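Local coordinates for nucleoprotein (PDB 3OV9) that encapsidates the viral genomic RNA, binding single-stranded nucleic acid with high affinity and assembling into ring-shaped hexamers that shield the genome from nucleases, at residues A[57-65]-A[119-127]; A[65-73]-A[84-95]. All coordinates share one frame; numbering follows the deposited sequence. Where two conformers were deposited one is given.

Interaction 1 of 2, residues A[57-65]-A[119-127]; sequences MIVLALTRG and LVVLSEWLP
A small, mostly buried leucine cluster joins the C-terminal end of helix 50-63 to the end of helix 112-122 and the 3-10 turn that follows it, with no direct hydrogen bond between the two segments. L62 is central. Its CD2 lies between two leucines one helical turn apart, meeting L119 CD2 and L122 CD1, each 3.6 Å away, and its side chain crosses both at about a right angle. L126, beyond the 3-10 turn, brings CD2 to within 3.9 Å of L62 CB and also against the carbonyl oxygen of L62, where CD of P127 packs 3.6 Å from the same O. Apolar carbons thus gather round a backbone carbonyl oxygen at the helix end. L122 uses its other branch for the neighbouring residue: its CD2 faces T63 CG2 at 3.9 Å, with V59 CG1 more loosely placed beside it. T63 is split between two tasks. With chi1 at 67°, OG1 sits between the backbone N and carbonyl carbon and turns back to bond V59 O (2.8 Å) from above its carbonyl plane, while CG2 is left to meet L122. T63 N reaches V59 O from the other face, so this oxygen is gripped twice. Polar linkage across the contact is by water: two waters each lie within hydrogen-bonding distance of T63 O and W125 O, the closer lying 2.6 Å from W125 O. V25 of a neighbouring subunit packs on L122, and W24 of that subunit on V59, so the cluster is continuous with the subunit interface. Segment 57-65 belongs to the region essential for oligomerization, and W125 is probably important for dimerization; this is helix-end packing of an all-helical bundle, next to an oligomer interface.

Interaction 2 of 2, residues A[65-73]-A[84-95]; sequences GNKPRRMMM and EALINKYKLKEG
The chain turns from N66 into the short helix 68-71, with K67 at its N-cap, and runs beside the end of helix 77-90 and its extended continuation; the backbones come nearest at K67 and E94, whose CA atoms are 5.2 Å apart, and are wider apart at M72 and E84. Helix 77-90 ends at Y90; K91 follows with positive phi, and the chain then passes along N66 and K67. I87 is the apolar centre: its CD1 touches P68 CB at 3.7 Å and M72 SD at 3.6 Å, and also lies over one face of the R69 guanidinium, offset toward its rim. R69 bends at chi2 (-68°), which brings its guanidinium to E84. NH1 and E84 OE1 form a salt bridge at 2.8 Å, but the hydrogen bond within it is weak, with an N-H...O angle of 129° and the two planar groups 69° apart. A water in the guanidinium plane ties R69 NH2 to E84 OE2 and N88 ND2, adding a second, indirect link. In the conformer given, one of two deposited, E94 extends beyond CG past P68, placing CG 3.6 Å from P68 CD, while the carboxylate lies against the aliphatic CB and CG of K67. Another water accepts from R69 N and donates to E94 OE2 (2.9 Å), which would link the acid to the helix's first turn. A water lies within hydrogen-bonding distance of both N66 OD1 and K93 O; OD1 also accepts from S105 N, in helix 104-110. K67 and S105 probably bind RNA, which puts this end of the contact beside the RNA site. L104 of helix 104-110 packs on P68, L92 and M71, and M71 also meets L60, so helix 68-71 is held among helices 50-63, 77-90 and 104-110.

The two contacts share G65, and interaction 2 is nested within the loop that interaction 1 closes. Interaction 1 is the more buried, a leucine cluster between helix ends with waters at its margin; interaction 2 lies farther from the chain centre and surrounds its apolar centre at I87 with charged groups and several waters. They meet where helix 50-63 packs against helices 68-71 and 77-90: L60 packs on M71, while M57 touches L86 and, just beyond helix 77-90, L92. Interaction 1 borders a neighbouring subunit along several residues, whereas in interaction 2 M73 O is hydrogen-bonded to N96 of a neighbouring subunit; interaction 2 also contains K67, a probable RNA-binding residue, and adjoins S105.

Interaction 1 of 2, residues A[57-65]-A[119-127]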
loop_
_atom_site.group_PDB
_atom_site.type_symbol
_atom_site.label_atom_id
_atom_site.label_comp_id
_atom_site.label_asym_id
_atom_site.label_seq_id
_atom_site.Cartn_x
_atom_site.Cartn_y
_atom_site.Cartn_z
ATOM N N MET A 57 29.430 14.434 -26.115
ATOM C CA MET A 57 28.888 13.871 -24.885
ATOM C C MET A 57 28.176 14.914 -24.021
ATOM O O MET A 57 27.200 14.596 -23.341
ATOM C CB MET A 57 29.978 13.132 -24.092
ATOM C CG MET A 57 30.336 11.773 -24.695
ATOM S SD MET A 57 31.523 10.796 -23.741
ATOM C CE MET A 57 33.063 11.550 -24.250
ATOM N N ILE A 58 28.657 16.156 -24.062
ATOM C CA ILE A 58 28.007 17.254 -23.344
ATOM C C ILE A 58 26.655 17.601 -23.986
ATOM O O ILE A 58 25.654 17.754 -23.282
ATOM C CB ILE A 58 28.933 18.496 -23.212
ATOM C CG1 ILE A 58 30.114 18.168 -22.287
ATOM C CG2 ILE A 58 28.158 19.708 -22.672
ATOM C CD1 ILE A 58 31.260 19.166 -22.335
ATOM N N VAL A 59 26.629 17.698 -25.314
ATOM C CA VAL A 59 25.371 17.915 -26.047
ATOM C C VAL A 59 24.383 16.787 -25.741
ATOM O O VAL A 59 23.198 17.032 -25.489
ATOM C CB VAL A 59 25.612 18.056 -27.575
ATOM C CG1 VAL A 59 24.287 18.116 -28.348
ATOM C CG2 VAL A 59 26.442 19.291 -27.867
ATOM N N LEU A 60 24.898 15.559 -25.734
ATOM C CA LEU A 60 24.132 14.371 -25.378
ATOM C C LEU A 60 23.556 14.458 -23.960
ATOM O O LEU A 60 22.370 14.204 -23.749
ATOM C CB LEU A 60 25.027 13.137 -25.528
ATOM C CG LEU A 60 24.457 11.758 -25.844
ATOM C CD1 LEU A 60 23.486 11.789 -27.018
ATOM C CD2 LEU A 60 25.599 10.789 -26.120
ATOM N N ALA A 61 24.400 14.830 -22.997
ATOM C CA ALA A 61 23.982 14.980 -21.604
ATOM C C ALA A 61 22.877 16.019 -21.431
ATOM O O ALA A 61 21.922 15.804 -20.687
ATOM C CB ALA A 61 25.182 15.340 -20.727
ATOM N N LEU A 62 23.014 17.139 -22.134
ATOM C CA LEU A 62 22.128 18.282 -21.948
ATOM C C LEU A 62 20.785 18.134 -22.653
ATOM O O LEU A 62 19.791 18.720 -22.223
ATOM C CB LEU A 62 22.835 19.576 -22.383
ATOM C CG LEU A 62 23.725 20.302 -21.357
ATOM C CD1 LEU A 62 24.629 19.363 -20.557
ATOM C CD2 LEU A 62 24.558 21.383 -22.041
ATOM N N THR A 63 20.751 17.340 -23.720
ATOM C CA THR A 63 19.534 17.211 -24.523
ATOM C C THR A 63 18.825 15.860 -24.379
ATOM O O THR A 63 17.623 15.765 -24.643
ATOM C CB THR A 63 19.780 17.540 -26.022
ATOM O OG1 THR A 63 20.635 16.554 -26.609
ATOM C CG2 THR A 63 20.407 18.934 -26.185
ATOM N N ARG A 64 19.555 14.828 -23.955
ATOM C CA ARG A 64 18.963 13.492 -23.787
ATOM C C ARG A 64 19.058 12.939 -22.365
ATOM O O ARG A 64 18.248 12.104 -21.967
ATOM C CB ARG A 64 19.562 12.489 -24.782
ATOM C CG ARG A 64 19.278 12.778 -26.259
ATOM C CD ARG A 64 17.779 12.884 -26.589
ATOM N NE ARG A 64 17.000 11.703 -26.199
ATOM C CZ ARG A 64 16.779 10.641 -26.975
ATOM N NH1 ARG A 64 17.284 10.576 -28.200
ATOM N NH2 ARG A 64 16.047 9.631 -26.521
ATOM N N GLY A 65 20.049 13.395 -21.604
ATOM C CA GLY A 65 20.189 12.973 -20.214
ATOM C C GLY A 65 21.409 12.117 -19.929
ATOM O O GLY A 65 22.406 12.166 -20.655
ATOM N N LEU A 119 25.000 26.121 -23.290
ATOM C CA LEU A 119 23.613 26.333 -22.858
ATOM C C LEU A 119 22.924 27.488 -23.589
ATOM O O LEU A 119 21.706 27.464 -23.788
ATOM C CB LEU A 119 23.535 26.537 -21.341
ATOM C CG LEU A 119 23.879 25.340 -20.448
ATOM C CD1 LEU A 119 24.020 25.755 -18.996
ATOM C CD2 LEU A 119 22.838 24.229 -20.582
ATOM N N VAL A 120 23.712 28.488 -23.986
ATOM C CA VAL A 120 23.221 29.616 -24.782
ATOM C C VAL A 120 22.637 29.128 -26.114
ATOM O O VAL A 120 21.576 29.594 -26.543
ATOM C CB VAL A 120 24.339 30.668 -25.021
ATOM C CG1 VAL A 120 23.848 31.802 -25.908
ATOM C CG2 VAL A 120 24.841 31.213 -23.685
ATOM N N VAL A 121 23.318 28.177 -26.746
ATOM C CA VAL A 121 22.853 27.593 -28.007
ATOM C C VAL A 121 21.721 26.587 -27.762
ATOM O O VAL A 121 20.762 26.518 -28.536
ATOM C CB VAL A 121 24.018 26.922 -28.790
ATOM C CG1 VAL A 121 23.504 26.126 -29.997
ATOM C CG2 VAL A 121 25.038 27.960 -29.242
ATOM N N LEU A 122 21.828 25.830 -26.671
ATOM C CA LEU A 122 20.964 24.667 -26.435
ATOM C C LEU A 122 19.646 24.947 -25.706
ATOM O O LEU A 122 18.830 24.037 -25.532
ATOM C CB LEU A 122 21.750 23.572 -25.699
ATOM C CG LEU A 122 22.907 22.917 -26.457
ATOM C CD1 LEU A 122 23.809 22.137 -25.510
ATOM C CD2 LEU A 122 22.392 22.018 -27.562
ATOM N N SER A 123 19.448 26.204 -25.301
ATOM C CA SER A 123 18.304 26.661 -24.496
ATOM C C SER A 123 16.956 25.986 -24.784
ATOM O O SER A 123 16.301 25.487 -23.869
ATOM C CB SER A 123 18.158 28.183 -24.627
ATOM O OG SER A 123 17.039 28.665 -23.905
ATOM N N GLU A 124 16.554 25.970 -26.051
ATOM C CA GLU A 124 15.225 25.482 -26.427
ATOM C C GLU A 124 15.113 23.956 -26.539
ATOM O O GLU A 124 14.031 23.429 -26.818
ATOM C CB GLU A 124 14.743 26.167 -27.712
ATOM C CG GLU A 124 14.550 27.678 -27.576
ATOM C CD GLU A 124 13.704 28.063 -26.371
ATOM O OE1 GLU A 124 12.540 27.616 -26.282
ATOM O OE2 GLU A 124 14.206 28.812 -25.510
ATOM N N TRP A 125 16.218 23.252 -26.304
ATOM C CA TRP A 125 16.222 21.787 -26.358
ATOM C C TRP A 125 16.556 21.123 -25.019
ATOM O O TRP A 125 16.749 19.905 -24.949
ATOM C CB TRP A 125 17.146 21.285 -27.469
ATOM C CG TRP A 125 16.755 21.796 -28.822
ATOM C CD1 TRP A 125 15.656 21.432 -29.550
ATOM C CD2 TRP A 125 17.451 22.769 -29.606
ATOM N NE1 TRP A 125 15.629 22.118 -30.740
ATOM C CE2 TRP A 125 16.720 22.946 -30.801
ATOM C CE3 TRP A 125 18.626 23.511 -29.415
ATOM C CZ2 TRP A 125 17.124 23.833 -31.804
ATOM C CZ3 TRP A 125 19.027 24.392 -30.414
ATOM C CH2 TRP A 125 18.276 24.546 -31.592
ATOM N N LEU A 126 16.614 21.930 -23.962
ATOM C CA LEU A 126 16.817 21.428 -22.608
ATOM C C LEU A 126 15.483 20.975 -22.004
ATOM O O LEU A 126 14.423 21.404 -22.474
ATOM C CB LEU A 126 17.458 22.514 -21.732
ATOM C CG LEU A 126 18.765 23.144 -22.221
ATOM C CD1 LEU A 126 19.124 24.341 -21.349
ATOM C CD2 LEU A 126 19.908 22.132 -22.256
ATOM N N PRO A 127 15.525 20.102 -20.970
ATOM C CA PRO A 127 14.298 19.631 -20.311
ATOM C C PRO A 127 13.409 20.779 -19.834
ATOM O O PRO A 127 12.192 20.743 -20.036
ATOM C CB PRO A 127 14.829 18.825 -19.125
ATOM C CG PRO A 127 16.145 18.324 -19.588
ATOM C CD PRO A 127 16.721 19.441 -20.412
HETATM O O HOH W 1 15.984 17.885 -23.307
HETATM O O HOH W 2 15.972 17.893 -26.450
#

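Interaction 2 of 2, residues A[65-73]-A[84-95]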
loop_
_atom_site.group_PDB
_atom_site.type_symbol
_atom_site.label_atom_id
_atom_site.label_comp_id
_atom_site.label_asym_id
_atom_site.label_seq_id
_atom_site.Cartn_x
_atom_site.Cartn_y
_atom_site.Cartn_z
ATOM N N GLY A 65 20.049 13.395 -21.604
ATOM C CA GLY A 65 20.189 12.973 -20.214
ATOM C C GLY A 65 21.409 12.117 -19.929
ATOM O O GLY A 65 22.406 12.166 -20.655
ATOM N N ASN A 66 21.315 11.317 -18.870
ATOM C CA ASN A 66 22.463 10.594 -18.329
ATOM C C ASN A 66 22.348 9.071 -18.449
ATOM O O ASN A 66 23.081 8.332 -17.785
ATOM C CB ASN A 66 22.680 11.003 -16.864
ATOM C CG ASN A 66 24.088 10.702 -16.364
ATOM O OD1 ASN A 66 25.063 10.807 -17.108
ATOM N ND2 ASN A 66 24.196 10.334 -15.091
ATOM N N LYS A 67 21.439 8.605 -19.305
ATOM C CA LYS A 67 21.234 7.169 -19.507
ATOM C C LYS A 67 21.460 6.761 -20.969
ATOM O O LYS A 67 20.504 6.672 -21.744
ATOM C CB LYS A 67 19.840 6.741 -19.027
ATOM C CG LYS A 67 19.603 6.938 -17.539
ATOM C CD LYS A 67 18.265 6.353 -17.117
ATOM C CE LYS A 67 18.085 6.384 -15.606
ATOM N NZ LYS A 67 17.751 7.745 -15.100
ATOM N N PRO A 68 22.730 6.504 -21.347
ATOM C CA PRO A 68 23.096 6.232 -22.742
ATOM C C PRO A 68 22.389 5.027 -23.374
ATOM O O PRO A 68 22.060 5.070 -24.560
ATOM C CB PRO A 68 24.605 5.989 -22.666
ATOM C CG PRO A 68 25.039 6.713 -21.448
ATOM C CD PRO A 68 23.921 6.526 -20.477
ATOM N N ARG A 69 22.157 3.972 -22.597
ATOM C CA ARG A 69 21.463 2.791 -23.118
ATOM C C ARG A 69 19.980 3.063 -23.364
ATOM O O ARG A 69 19.407 2.562 -24.340
ATOM C CB ARG A 69 21.658 1.579 -22.198
ATOM C CG ARG A 69 23.039 0.932 -22.293
ATOM C CD ARG A 69 23.277 0.255 -23.644
ATOM N NE ARG A 69 24.674 -0.145 -23.805
ATOM C CZ ARG A 69 25.216 -0.577 -24.940
ATOM N NH1 ARG A 69 24.487 -0.678 -26.044
ATOM N NH2 ARG A 69 26.499 -0.910 -24.970
ATOM N N ARG A 70 19.374 3.865 -22.489
ATOM C CA ARG A 70 17.960 4.228 -22.591
ATOM C C ARG A 70 17.689 5.149 -23.784
ATOM O O ARG A 70 16.739 4.928 -24.537
ATOM C CB ARG A 70 17.465 4.877 -21.290
ATOM C CG ARG A 70 15.982 5.256 -21.298
ATOM C CD ARG A 70 15.624 6.196 -20.155
ATOM N NE ARG A 70 15.131 5.487 -18.975
ATOM C CZ ARG A 70 14.793 6.075 -17.828
ATOM N NH1 ARG A 70 14.901 7.391 -17.687
ATOM N NH2 ARG A 70 14.353 5.342 -16.814
ATOM N N MET A 71 18.526 6.173 -23.954
ATOM C CA MET A 71 18.345 7.145 -25.039
ATOM C C MET A 71 18.488 6.508 -26.425
ATOM O O MET A 71 17.845 6.945 -27.381
ATOM C CB MET A 71 19.289 8.352 -24.881
ATOM C CG MET A 71 20.777 8.044 -25.039
ATOM S SD MET A 71 21.853 9.474 -24.757
ATOM C CE MET A 71 21.572 9.783 -23.016
ATOM N N MET A 72 19.311 5.461 -26.510
ATOM C CA MET A 72 19.536 4.717 -27.753
ATOM C C MET A 72 18.276 4.031 -28.277
ATOM O O MET A 72 18.164 3.769 -29.476
ATOM C CB MET A 72 20.634 3.671 -27.556
ATOM C CG MET A 72 22.047 4.191 -27.765
ATOM S SD MET A 72 23.299 3.004 -27.229
ATOM C CE MET A 72 23.163 1.728 -28.478
ATOM N N MET A 73 17.338 3.747 -27.376
ATOM C CA MET A 73 16.089 3.060 -27.725
ATOM C C MET A 73 15.117 3.961 -28.491
ATOM O O MET A 73 14.157 3.472 -29.091
ATOM C CB MET A 73 15.406 2.496 -26.473
ATOM C CG MET A 73 16.321 1.688 -25.557
ATOM S SD MET A 73 15.459 0.854 -24.207
ATOM C CE MET A 73 14.611 2.204 -23.391
ATOM N N GLU A 84 26.581 4.287 -29.332
ATOM C CA GLU A 84 27.122 2.938 -29.134
ATOM C C GLU A 84 28.652 2.952 -29.122
ATOM O O GLU A 84 29.276 2.355 -28.241
ATOM C CB GLU A 84 26.594 1.975 -30.211
ATOM C CG GLU A 84 27.263 0.585 -30.254
ATOM C CD GLU A 84 26.829 -0.355 -29.132
ATOM O OE1 GLU A 84 25.989 0.028 -28.291
ATOM O OE2 GLU A 84 27.338 -1.496 -29.095
ATOM N N ALA A 85 29.242 3.645 -30.094
ATOM C CA ALA A 85 30.694 3.771 -30.193
ATOM C C ALA A 85 31.281 4.531 -29.004
ATOM O O ALA A 85 32.344 4.166 -28.496
ATOM C CB ALA A 85 31.084 4.436 -31.503
ATOM N N LEU A 86 30.580 5.574 -28.559
ATOM C CA LEU A 86 31.009 6.358 -27.394
ATOM C C LEU A 86 30.995 5.534 -26.107
ATOM O O LEU A 86 31.895 5.663 -25.275
ATOM C CB LEU A 86 30.152 7.618 -27.225
ATOM C CG LEU A 86 30.366 8.790 -28.190
ATOM C CD1 LEU A 86 29.302 9.856 -27.960
ATOM C CD2 LEU A 86 31.768 9.393 -28.072
ATOM N N ILE A 87 29.975 4.692 -25.951
ATOM C CA ILE A 87 29.871 3.812 -24.788
ATOM C C ILE A 87 31.044 2.834 -24.739
ATOM O O ILE A 87 31.670 2.670 -23.692
ATOM C CB ILE A 87 28.530 3.035 -24.758
ATOM C CG1 ILE A 87 27.358 3.995 -24.540
ATOM C CG2 ILE A 87 28.546 1.955 -23.660
ATOM C CD1 ILE A 87 26.000 3.394 -24.865
ATOM N N ASN A 88 31.337 2.198 -25.872
ATOM C CA ASN A 88 32.410 1.204 -25.947
ATOM C C ASN A 88 33.799 1.802 -25.750
ATOM O O ASN A 88 34.664 1.180 -25.127
ATOM C CB ASN A 88 32.359 0.439 -27.275
ATOM C CG ASN A 88 31.091 -0.387 -27.433
ATOM O OD1 ASN A 88 30.613 -0.592 -28.551
ATOM N ND2 ASN A 88 30.543 -0.867 -26.320
ATOM N N LYS A 89 34.000 3.009 -26.277
ATOM C CA LYS A 89 35.298 3.678 -26.228
ATOM C C LYS A 89 35.597 4.279 -24.855
ATOM O O LYS A 89 36.730 4.198 -24.375
ATOM C CB LYS A 89 35.379 4.759 -27.310
ATOM C CG LYS A 89 36.762 5.362 -27.513
ATOM C CD LYS A 89 36.758 6.320 -28.689
ATOM C CE LYS A 89 38.097 7.009 -28.854
ATOM N NZ LYS A 89 38.110 7.868 -30.069
ATOM N N TYR A 90 34.580 4.869 -24.231
ATOM C CA TYR A 90 34.755 5.585 -22.961
ATOM C C TYR A 90 34.185 4.839 -21.752
ATOM O O TYR A 90 34.213 5.353 -20.626
ATOM C CB TYR A 90 34.171 7.002 -23.063
ATOM C CG TYR A 90 34.906 7.877 -24.052
ATOM C CD1 TYR A 90 36.032 8.602 -23.667
ATOM C CD2 TYR A 90 34.487 7.968 -25.381
ATOM C CE1 TYR A 90 36.719 9.399 -24.572
ATOM C CE2 TYR A 90 35.166 8.759 -26.295
ATOM C CZ TYR A 90 36.282 9.474 -25.886
ATOM O OH TYR A 90 36.957 10.258 -26.791
ATOM N N LYS A 91 33.683 3.626 -21.999
ATOM C CA LYS A 91 33.107 2.743 -20.970
ATOM C C LYS A 91 32.036 3.437 -20.122
ATOM O O LYS A 91 32.007 3.308 -18.894
ATOM C CB LYS A 91 34.208 2.109 -20.098
ATOM C CG LYS A 91 35.370 1.471 -20.874
ATOM C CD LYS A 91 34.920 0.427 -21.910
ATOM C CE LYS A 91 34.689 -0.946 -21.295
ATOM N NZ LYS A 91 34.222 -1.935 -22.313
ATOM N N LEU A 92 31.148 4.160 -20.803
ATOM C CA LEU A 92 30.141 4.995 -20.150
ATOM C C LEU A 92 29.145 4.206 -19.309
ATOM O O LEU A 92 28.682 3.131 -19.709
ATOM C CB LEU A 92 29.398 5.853 -21.185
ATOM C CG LEU A 92 30.198 6.892 -21.977
ATOM C CD1 LEU A 92 29.338 7.488 -23.086
ATOM C CD2 LEU A 92 30.746 7.993 -21.075
ATOM N N LYS A 93 28.830 4.754 -18.139
ATOM C CA LYS A 93 27.849 4.172 -17.229
ATOM C C LYS A 93 26.722 5.169 -16.952
ATOM O O LYS A 93 26.780 6.322 -17.394
ATOM C CB LYS A 93 28.516 3.753 -15.911
ATOM C CG LYS A 93 29.685 2.774 -16.047
ATOM C CD LYS A 93 29.229 1.384 -16.489
ATOM C CE LYS A 93 30.369 0.372 -16.435
ATOM N NZ LYS A 93 31.480 0.695 -17.378
ATOM N N GLU A 94 25.700 4.707 -16.230
ATOM C CA GLU A 94 24.575 5.548 -15.819
ATOM C C GLU A 94 24.679 5.900 -14.336
ATOM O O GLU A 94 25.430 5.262 -13.591
ATOM C CB GLU A 94 23.247 4.835 -16.097
ATOM C CG GLU A 94 22.989 4.568 -17.568
ATOM C CD GLU A 94 21.739 3.748 -17.819
ATOM O OE1 GLU A 94 21.065 3.369 -16.838
ATOM O OE2 GLU A 94 21.433 3.480 -19.001
ATOM N N GLY A 95 23.923 6.913 -13.914
ATOM C CA GLY A 95 23.826 7.301 -12.505
ATOM C C GLY A 95 25.113 7.763 -11.851
ATOM O O GLY A 95 25.826 8.609 -12.397
HETATM O O HOH W 3 26.049 8.537 -18.712
HETATM O O HOH W 4 26.860 10.946 -13.191
HETATM O O HOH W 5 21.025 8.416 -14.489
HETATM O O HOH W 6 24.022 3.190 -20.222
HETATM O O HOH W 7 28.160 -2.308 -26.692
#